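Local coordinates for cell surface protein (Putative S-layer protein) (Clostridioides difficile R20291, PDB 5NJL) that is a putative S-layer protein of the cell wall, with an extended three-domain fold, and adheres to cells in vitro, at residues 29-34 / 89-93; 77-83 / 201-206; 21-27 / 39-43. All coordinates share one frame; numbering follows the deposited sequence.

Contact 1: residues 29-34 / 89-93; sequences YTGGSQ and EVVAE
The ring of Tyr29 lies against the backbone of Val91 and Ala92, and this is the tightly packed part of the contact. The methyl CB of Ala92 sits over one face of the ring, 3.8 Å from its centroid and displaced toward the CE1 side, in a CH-pi contact. CG of Gln34 touches the same methyl from the side, 3.4 Å from Ala92 CB and roughly at right angles to the direction of the ring. In the ring plane, at the edge, lies Val90 O. That carbonyl accepts the N-H of Thr30 at 2.8 Å, within the carbonyl plane, and a weak bond from Gly31 N. Thr30 also answers with its side chain: chi1 of 58° holds OG1 between its own N and C, where it takes the N-H of Val90 at 2.8 Å, a fairly straight bond of 162°. Val90 is thus gripped through both its N and its O by one residue. The other end is looser and more polar. Gly32 and Ser33 are exposed, and the carboxylate of Glu93 bends back to them, its OE1 accepting from Ser33 OG at 2.6 Å from well above the carboxylate plane, and its OE2 taking a weak bond from Ser33 N and a firmer one from a water. That water fills the middle, donating also to Gly31 O and accepting from Gln34 N and from Ala92 N (3.0 Å). Gln34 NE2 in turn donates to Ser33 OG. Beyond the two segments, Tyr29 OH bonds to Gly81 O, and Val91 pairs with Ile83 in the small hairpin of strands 83-84 and 90-91, so the loop between helix 14-25 and strand 40-45 lies along that hairpin.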
loop_
_atom_site.group_PDB
_atom_site.type_symbol
_atom_site.label_atom_id
_atom_site.label_comp_id
_atom_site.label_asym_id
_atom_site.label_seq_id
_atom_site.Cartn_x
_atom_site.Cartn_y
_atom_site.Cartn_z
ATOM N N TYR A 29 17.115 -1.045 1.961
ATOM C CA TYR A 29 17.376 -1.482 0.598
ATOM C C TYR A 29 18.796 -2.087 0.538
ATOM O O TYR A 29 19.705 -1.614 1.232
ATOM C CB TYR A 29 17.235 -0.307 -0.367
ATOM C CG TYR A 29 15.838 0.270 -0.445
ATOM C CD1 TYR A 29 14.852 -0.350 -1.225
ATOM C CD2 TYR A 29 15.506 1.461 0.221
ATOM C CE1 TYR A 29 13.566 0.170 -1.300
ATOM C CE2 TYR A 29 14.211 1.990 0.162
ATOM C CZ TYR A 29 13.242 1.349 -0.593
ATOM O OH TYR A 29 11.974 1.861 -0.698
ATOM N N THR A 30 18.958 -3.159 -0.234
ATOM C CA THR A 30 20.240 -3.856 -0.344
ATOM C C THR A 30 20.839 -3.698 -1.732
ATOM O O THR A 30 21.788 -4.394 -2.063
ATOM C CB THR A 30 20.111 -5.348 0.008
ATOM O OG1 THR A 30 19.138 -5.965 -0.854
ATOM C CG2 THR A 30 19.709 -5.527 1.472
ATOM N N GLY A 31 20.293 -2.780 -2.534
ATOM C CA GLY A 31 20.874 -2.454 -3.834
ATOM C C GLY A 31 20.200 -1.265 -4.488
ATOM O O GLY A 31 19.254 -0.680 -3.935
ATOM N N GLY A 32 20.697 -0.910 -5.675
ATOM C CA GLY A 32 20.232 0.232 -6.414
ATOM C C GLY A 32 20.519 1.571 -5.756
ATOM O O GLY A 32 21.330 1.655 -4.828
ATOM N N SER A 33 19.824 2.609 -6.216
ATOM C CA SER A 33 20.151 3.989 -5.811
ATOM C C SER A 33 19.983 4.225 -4.302
ATOM O O SER A 33 20.705 5.037 -3.729
ATOM C CB SER A 33 19.318 5.013 -6.596
ATOM O OG SER A 33 17.951 5.000 -6.211
ATOM N N GLN A 34 19.039 3.511 -3.679
ATOM C CA GLN A 34 18.693 3.710 -2.262
ATOM C C GLN A 34 19.359 2.722 -1.311
ATOM O O GLN A 34 18.960 2.618 -0.152
ATOM C CB GLN A 34 17.161 3.671 -2.109
ATOM C CG GLN A 34 16.431 4.724 -2.944
ATOM C CD GLN A 34 16.876 6.141 -2.646
ATOM O OE1 GLN A 34 16.712 6.615 -1.531
ATOM N NE2 GLN A 34 17.448 6.828 -3.642
ATOM N N GLU A 89 18.560 -8.444 -4.888
ATOM C CA GLU A 89 18.703 -7.270 -4.024
ATOM C C GLU A 89 17.349 -6.635 -3.889
ATOM O O GLU A 89 16.575 -6.622 -4.844
ATOM C CB GLU A 89 19.618 -6.240 -4.648
ATOM C CG GLU A 89 21.044 -6.717 -4.782
ATOM C CD GLU A 89 21.951 -5.840 -5.646
ATOM O OE1 GLU A 89 21.529 -5.004 -6.507
ATOM O OE2 GLU A 89 23.157 -6.061 -5.496
ATOM N N VAL A 90 17.079 -6.083 -2.714
ATOM C CA VAL A 90 15.871 -5.315 -2.471
ATOM C C VAL A 90 16.130 -3.863 -2.870
ATOM O O VAL A 90 16.960 -3.173 -2.256
ATOM C CB VAL A 90 15.417 -5.456 -1.007
ATOM C CG1 VAL A 90 14.154 -4.635 -0.751
ATOM C CG2 VAL A 90 15.191 -6.924 -0.662
ATOM N N VAL A 91 15.387 -3.384 -3.870
ATOM C CA VAL A 91 15.617 -2.076 -4.461
ATOM C C VAL A 91 14.364 -1.200 -4.470
ATOM O O VAL A 91 13.247 -1.695 -4.318
ATOM C CB VAL A 91 16.205 -2.196 -5.884
ATOM C CG1 VAL A 91 17.485 -3.027 -5.841
ATOM C CG2 VAL A 91 15.212 -2.816 -6.854
ATOM N N ALA A 92 14.591 0.097 -4.651
ATOM C CA ALA A 92 13.562 1.133 -4.548
ATOM C C ALA A 92 12.921 1.508 -5.878
ATOM O O ALA A 92 11.889 2.191 -5.920
ATOM C CB ALA A 92 14.181 2.393 -3.946
ATOM N N GLU A 93 13.553 1.083 -6.959
ATOM C CA GLU A 93 13.132 1.463 -8.301
ATOM C C GLU A 93 13.101 0.207 -9.191
ATOM O O GLU A 93 13.808 -0.791 -8.936
ATOM C CB GLU A 93 14.016 2.596 -8.856
ATOM C CG GLU A 93 15.489 2.271 -8.957
ATOM C CD GLU A 93 16.218 2.294 -7.605
ATOM O OE1 GLU A 93 16.118 3.337 -6.913
ATOM O OE2 GLU A 93 16.858 1.273 -7.248
HETATM O O HOH W 1 17.356 1.189 -4.589
#

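Contact 2: residues 77-83 / 201-206; sequences ITDKGHI and IDDVQL. With SO4 (sulfate ion), chain F; SO4 (sulfate ion), chain C.
An antiparallel strand pair inside a mixed five-stranded sheet runs here into an Asx turn, where the ends of strands 72-79 and 204-212 meet. Asp79 and Val204 form the hydrogen-bonded pair: Val204 N donates to Asp79 O at 2.8 Å, and Asp79 N returns a bond to Val204 O at 2.9 Å. Two residues further, Leu206 N donates to Ile77 O. Thr78 faces Gln205 as the non-hydrogen-bonded pair, their side chains side by side and pointing the same way, while on the other face Leu206 CD1 rests 3.9 Å from Asp79 CB. The Asx turn follows directly. With its CG anti to the backbone N (chi1 178°), Asp79 lays its carboxylate beside the chain ahead, and OD1 accepts both Gly81 N at 2.9 Å and His82 ND1 at 2.7 Å. These two donors come from opposite faces of the carboxylate plane, the histidine on the syn side, and together they fix the group's rotation. At the far edge of the imidazole, NE2 holds a sulfate, probably from the crystallisation liquor, through O1 at 2.7 Å and weakly through O4. This His-carboxylate pair with its anion would tend to favour a protonated ring. At the turn, Ile201 packs its CG2 on Gly81 CA (3.6 Å), and just beyond it CD1 meets Ile83 CG2, the two side chains crossing at about a right angle. On the solvent side Asp203 N donates to a second sulfate of the same likely origin, while a water bridges Asp203 OD1 to Lys80 NZ.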
loop_
_atom_site.group_PDB
_atom_site.type_symbol
_atom_site.label_atom_id
_atom_site.label_comp_id
_atom_site.label_asym_id
_atom_site.label_seq_id
_atom_site.Cartn_x
_atom_site.Cartn_y
_atom_site.Cartn_z
ATOM N N ILE A 77 2.230 3.073 9.120
ATOM C CA ILE A 77 3.316 2.295 8.531
ATOM C C ILE A 77 3.120 2.384 7.013
ATOM O O ILE A 77 2.080 1.942 6.487
ATOM C CB ILE A 77 3.249 0.845 9.000
ATOM C CG1 ILE A 77 3.304 0.774 10.545
ATOM C CG2 ILE A 77 4.334 -0.017 8.344
ATOM C CD1 ILE A 77 3.268 -0.640 11.080
ATOM N N THR A 78 4.099 2.980 6.342
ATOM C CA THR A 78 4.133 3.113 4.890
ATOM C C THR A 78 5.359 2.360 4.325
ATOM O O THR A 78 6.473 2.552 4.791
ATOM C CB THR A 78 4.165 4.591 4.500
ATOM O OG1 THR A 78 3.036 5.264 5.072
ATOM C CG2 THR A 78 4.117 4.771 2.983
ATOM N N ASP A 79 5.119 1.470 3.366
ATOM C CA ASP A 79 6.154 0.892 2.501
ATOM C C ASP A 79 6.534 1.959 1.486
ATOM O O ASP A 79 5.687 2.427 0.713
ATOM C CB ASP A 79 5.577 -0.393 1.872
ATOM C CG ASP A 79 6.507 -1.093 0.908
ATOM O OD1 ASP A 79 7.659 -0.665 0.662
ATOM O OD2 ASP A 79 6.072 -2.138 0.392
ATOM N N LYS A 80 7.790 2.403 1.491
ATOM C CA LYS A 80 8.230 3.416 0.543
ATOM C C LYS A 80 8.399 2.877 -0.905
ATOM O O LYS A 80 8.757 3.641 -1.796
ATOM C CB LYS A 80 9.535 4.078 0.983
ATOM C CG LYS A 80 9.442 4.884 2.278
ATOM C CD LYS A 80 10.816 5.301 2.812
ATOM C CE LYS A 80 11.440 6.501 2.126
ATOM N NZ LYS A 80 10.512 7.650 2.117
ATOM N N GLY A 81 8.165 1.580 -1.105
ATOM C CA GLY A 81 8.184 0.960 -2.427
ATOM C C GLY A 81 9.459 0.173 -2.583
ATOM O O GLY A 81 10.543 0.759 -2.608
ATOM N N HIS A 82 9.327 -1.145 -2.658
ATOM C CA HIS A 82 10.469 -2.018 -2.848
ATOM C C HIS A 82 10.132 -3.247 -3.671
ATOM O O HIS A 82 8.967 -3.631 -3.800
ATOM C CB HIS A 82 11.057 -2.422 -1.487
ATOM C CG HIS A 82 10.177 -3.312 -0.676
ATOM N ND1 HIS A 82 9.035 -2.868 -0.047
ATOM C CD2 HIS A 82 10.283 -4.628 -0.380
ATOM C CE1 HIS A 82 8.474 -3.883 0.595
ATOM N NE2 HIS A 82 9.206 -4.958 0.403
ATOM N N ILE A 83 11.158 -3.861 -4.234
ATOM C CA ILE A 83 10.996 -5.104 -4.985
ATOM C C ILE A 83 12.331 -5.808 -4.967
ATOM O O ILE A 83 13.358 -5.162 -4.823
ATOM C CB ILE A 83 10.536 -4.796 -6.440
ATOM C CG1 ILE A 83 9.742 -5.958 -7.046
ATOM C CG2 ILE A 83 11.704 -4.407 -7.336
ATOM C CD1 ILE A 83 9.104 -5.610 -8.388
ATOM N N ILE A 201 9.399 3.142 -7.226
ATOM C CA ILE A 201 8.228 2.345 -6.884
ATOM C C ILE A 201 7.351 3.176 -5.925
ATOM O O ILE A 201 7.877 3.832 -5.021
ATOM C CB ILE A 201 8.604 1.008 -6.233
ATOM C CG1 ILE A 201 9.445 0.147 -7.205
ATOM C CG2 ILE A 201 7.362 0.241 -5.808
ATOM C CD1 ILE A 201 10.205 -0.965 -6.536
ATOM N N ASP A 202 6.031 3.161 -6.140
ATOM C CA ASP A 202 5.132 4.008 -5.356
ATOM C C ASP A 202 5.025 3.498 -3.920
ATOM O O ASP A 202 5.067 2.265 -3.671
ATOM C CB ASP A 202 3.712 4.024 -5.939
ATOM C CG ASP A 202 3.617 4.731 -7.308
ATOM O OD1 ASP A 202 4.559 5.443 -7.734
ATOM O OD2 ASP A 202 2.558 4.574 -7.942
ATOM N N ASP A 203 4.809 4.446 -3.000
ATOM C CA ASP A 203 4.426 4.130 -1.614
ATOM C C ASP A 203 3.217 3.212 -1.579
ATOM O O ASP A 203 2.378 3.263 -2.469
ATOM C CB ASP A 203 4.007 5.373 -0.843
ATOM C CG ASP A 203 5.139 6.260 -0.486
ATOM O OD1 ASP A 203 6.323 5.942 -0.753
ATOM O OD2 ASP A 203 4.834 7.327 0.090
ATOM N N VAL A 204 3.144 2.383 -0.548
ATOM C CA VAL A 204 1.961 1.592 -0.225
ATOM C C VAL A 204 1.721 1.803 1.282
ATOM O O VAL A 204 2.543 1.413 2.093
ATOM C CB VAL A 204 2.157 0.080 -0.488
ATOM C CG1 VAL A 204 0.862 -0.676 -0.211
ATOM C CG2 VAL A 204 2.669 -0.200 -1.912
ATOM N N GLN A 205 0.626 2.458 1.641
ATOM C CA GLN A 205 0.217 2.551 3.044
ATOM C C GLN A 205 -0.259 1.203 3.529
ATOM O O GLN A 205 -1.158 0.613 2.959
ATOM C CB GLN A 205 -0.854 3.604 3.209
ATOM C CG GLN A 205 -0.302 5.016 3.054
ATOM C CD GLN A 205 -1.134 5.863 2.115
ATOM O OE1 GLN A 205 -2.092 6.524 2.533
ATOM N NE2 GLN A 205 -0.780 5.839 0.825
ATOM N N LEU A 206 0.398 0.683 4.550
ATOM C CA LEU A 206 0.113 -0.650 5.031
ATOM C C LEU A 206 -0.805 -0.673 6.246
ATOM O O LEU A 206 -1.593 -1.604 6.398
ATOM C CB LEU A 206 1.410 -1.362 5.377
ATOM C CG LEU A 206 2.321 -1.658 4.177
ATOM C CD1 LEU A 206 3.627 -2.239 4.696
ATOM C CD2 LEU A 206 1.635 -2.618 3.206
HETATM S S SO4 F . 4.974 7.931 -4.479
HETATM O O1 SO4 F . 6.331 7.409 -4.812
HETATM O O2 SO4 F . 5.106 9.242 -3.794
HETATM O O3 SO4 F . 4.239 6.984 -3.613
HETATM O O4 SO4 F . 4.196 8.113 -5.730
HETATM S S SO4 C . 8.174 -8.220 1.465
HETATM O O1 SO4 C . 9.451 -7.483 1.408
HETATM O O2 SO4 C . 7.894 -8.631 2.861
HETATM O O3 SO4 C . 8.270 -9.429 0.608
HETATM O O4 SO4 C . 7.096 -7.325 0.967
HETATM O O HOH W 2 8.268 7.459 0.205
#

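Contact 3: residues 21-27 / 39-43; sequences VRDLMSQ and IYEIK
With chi1 near -65° in both Leu24 and Tyr40, each CG stands anti to its own carbonyl carbon, and the leucine methyl is brought over the tyrosine ring. Leu24 CD2 lies 4.0 Å from the centroid of the Tyr40 ring, a CH-pi contact over the face. The opposite face is covered by Ile39 CG2, so the ring is sandwiched between aliphatic groups from the helix and from its own segment. Gln27, extended beyond CG, brings OE1 to the edge of the ring, in its plane and 3.5 Å from Tyr40 CE2; the amide stands almost perpendicular to the ring, 83° between the planes. Val21 and Met25, one turn apart on the helix, both meet Ile42 of the strand. Its CG1 touches Met25 CG at 3.7 Å, and Val21 CG1 reaches it tip to tip. The Met25 CB points away from the strand, but the first torsion swings CG and SD back toward the same CG1; the bend at chi3 turns only CE. Where the helix gives way to loop, the polar groups close the contact. Ile39 N donates to Gln27 O at 3.1 Å, nearly straight, and a water donates to both Leu24 O and Gln27 O while accepting from Tyr40 N at 2.9 Å. The carbonyls of Leu24 and Gln27 are thereby tied to the start of the strand. Around this core, Ile57 of helix 57-65 touches Val21 and Met25, Ile54 of strand 52-54 meets Ile42, and Ile77 of strand 72-79 meets Leu24. The short axes of helix and strand stand 9.0 Å apart and run at 136° to each other, the packing of a helix laid across one face of a sheet in an alpha/beta layered domain.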
loop_
_atom_site.group_PDB
_atom_site.type_symbol
_atom_site.label_atom_id
_atom_site.label_comp_id
_atom_site.label_asym_id
_atom_site.label_seq_id
_atom_site.Cartn_x
_atom_site.Cartn_y
_atom_site.Cartn_z
ATOM N N VAL A 21 7.443 -3.091 14.675
ATOM C CA VAL A 21 7.940 -1.859 14.057
ATOM C C VAL A 21 9.476 -1.763 14.153
ATOM O O VAL A 21 10.134 -1.260 13.228
ATOM C CB VAL A 21 7.263 -0.629 14.639
ATOM C CG1 VAL A 21 7.845 0.659 14.076
ATOM C CG2 VAL A 21 5.783 -0.678 14.343
ATOM N N ARG A 22 10.048 -2.255 15.244
ATOM C CA ARG A 22 11.507 -2.302 15.365
ATOM C C ARG A 22 12.104 -3.092 14.200
ATOM O O ARG A 22 13.085 -2.633 13.556
ATOM C CB ARG A 22 11.954 -2.901 16.716
ATOM C CG ARG A 22 13.470 -3.105 16.859
ATOM C CD ARG A 22 13.891 -3.908 18.103
ATOM N NE ARG A 22 13.589 -3.212 19.371
ATOM C CZ ARG A 22 12.690 -3.611 20.289
ATOM N NH1 ARG A 22 12.498 -2.889 21.377
ATOM N NH2 ARG A 22 11.964 -4.713 20.134
ATOM N N ASP A 23 11.513 -4.259 13.918
ATOM C CA ASP A 23 12.004 -5.091 12.817
ATOM C C ASP A 23 11.828 -4.402 11.449
ATOM O O ASP A 23 12.742 -4.455 10.618
ATOM C CB ASP A 23 11.382 -6.499 12.866
ATOM C CG ASP A 23 11.820 -7.303 14.106
ATOM O OD1 ASP A 23 12.846 -6.959 14.748
ATOM O OD2 ASP A 23 11.130 -8.288 14.442
ATOM N N LEU A 24 10.694 -3.728 11.230
ATOM C CA LEU A 24 10.461 -2.970 9.998
ATOM C C LEU A 24 11.462 -1.860 9.816
ATOM O O LEU A 24 11.964 -1.646 8.709
ATOM C CB LEU A 24 9.068 -2.347 9.967
ATOM C CG LEU A 24 7.883 -3.328 9.887
ATOM C CD1 LEU A 24 6.625 -2.509 9.916
ATOM C CD2 LEU A 24 7.930 -4.239 8.659
ATOM N N MET A 25 11.738 -1.134 10.898
ATOM C CA MET A 25 12.638 0.027 10.818
ATOM C C MET A 25 14.095 -0.383 10.564
ATOM O O MET A 25 14.874 0.429 10.079
ATOM C CB MET A 25 12.534 0.900 12.070
ATOM C CG MET A 25 11.200 1.612 12.194
ATOM S SD MET A 25 11.051 2.733 13.602
ATOM C CE MET A 25 11.870 4.203 12.988
ATOM N N SER A 26 14.452 -1.625 10.873
ATOM C CA SER A 26 15.799 -2.117 10.614
ATOM C C SER A 26 15.974 -2.519 9.151
ATOM O O SER A 26 17.101 -2.803 8.739
ATOM C CB SER A 26 16.152 -3.293 11.539
ATOM O OG SER A 26 15.349 -4.427 11.246
ATOM N N GLN A 27 14.885 -2.547 8.358
ATOM C CA GLN A 27 14.978 -3.074 7.002
ATOM C C GLN A 27 15.422 -1.962 6.069
ATOM O O GLN A 27 14.809 -0.911 6.015
ATOM C CB GLN A 27 13.657 -3.680 6.534
ATOM C CG GLN A 27 13.281 -4.942 7.265
ATOM C CD GLN A 27 12.023 -5.549 6.716
ATOM O OE1 GLN A 27 11.785 -5.531 5.495
ATOM N NE2 GLN A 27 11.197 -6.098 7.607
ATOM N N ILE A 39 13.471 1.082 4.094
ATOM C CA ILE A 39 12.357 0.723 3.217
ATOM C C ILE A 39 11.038 1.285 3.752
ATOM O O ILE A 39 10.186 1.643 2.968
ATOM C CB ILE A 39 12.271 -0.797 3.056
ATOM C CG1 ILE A 39 13.500 -1.309 2.301
ATOM C CG2 ILE A 39 11.005 -1.233 2.330
ATOM C CD1 ILE A 39 13.747 -2.780 2.505
ATOM N N TYR A 40 10.897 1.379 5.076
ATOM C CA TYR A 40 9.655 1.806 5.723
ATOM C C TYR A 40 9.715 3.201 6.298
ATOM O O TYR A 40 10.792 3.694 6.735
ATOM C CB TYR A 40 9.233 0.771 6.780
ATOM C CG TYR A 40 8.905 -0.560 6.164
ATOM C CD1 TYR A 40 7.613 -0.826 5.662
ATOM C CD2 TYR A 40 9.877 -1.549 6.015
ATOM C CE1 TYR A 40 7.318 -2.035 5.054
ATOM C CE2 TYR A 40 9.592 -2.751 5.406
ATOM C CZ TYR A 40 8.302 -2.988 4.934
ATOM O OH TYR A 40 8.019 -4.179 4.328
ATOM N N GLU A 41 8.559 3.877 6.226
ATOM C CA GLU A 41 8.383 5.193 6.772
ATOM C C GLU A 41 7.337 5.059 7.869
ATOM O O GLU A 41 6.189 4.669 7.603
ATOM C CB GLU A 41 7.910 6.210 5.730
ATOM C CG GLU A 41 7.824 7.636 6.255
ATOM C CD GLU A 41 7.489 8.647 5.175
ATOM O OE1 GLU A 41 8.324 8.887 4.299
ATOM O OE2 GLU A 41 6.392 9.213 5.198
ATOM N N ILE A 42 7.747 5.387 9.092
ATOM C CA ILE A 42 6.861 5.275 10.254
ATOM C C ILE A 42 6.559 6.676 10.720
ATOM O O ILE A 42 7.472 7.512 10.869
ATOM C CB ILE A 42 7.515 4.488 11.405
ATOM C CG1 ILE A 42 8.092 3.171 10.912
ATOM C CG2 ILE A 42 6.518 4.268 12.548
ATOM C CD1 ILE A 42 7.105 2.228 10.274
ATOM N N LYS A 43 5.275 6.957 10.932
ATOM C CA LYS A 43 4.872 8.233 11.451
ATOM C C LYS A 43 4.053 8.006 12.731
ATOM O O LYS A 43 3.396 6.982 12.889
ATOM C CB LYS A 43 4.044 9.022 10.445
ATOM C CG LYS A 43 4.745 9.439 9.172
ATOM C CD LYS A 43 3.803 10.328 8.373
ATOM C CE LYS A 43 4.327 10.576 6.974
ATOM N NZ LYS A 43 3.603 11.721 6.357
HETATM O O HOH W 3 12.775 0.437 7.139
#

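All three contacts lie in one region of the fold, with centres about 11 to 15 Å apart. Contact 3 closes before contact 2 opens, and both reach the same five-stranded sheet, in which strands 40-45 and 72-79 are neighbours: Thr78 O bonds to Glu41 N and Lys80 N to Ile39 O. Contact 1 alternates with each of the others along the sequence. It meets contact 2 through the packing of Tyr29 CE1 on His82 CB, and contact 3 by packing of Val90 on Ile39. Segments from three distant parts of the sequence come together here, consistent with a single domain of this elongated protein.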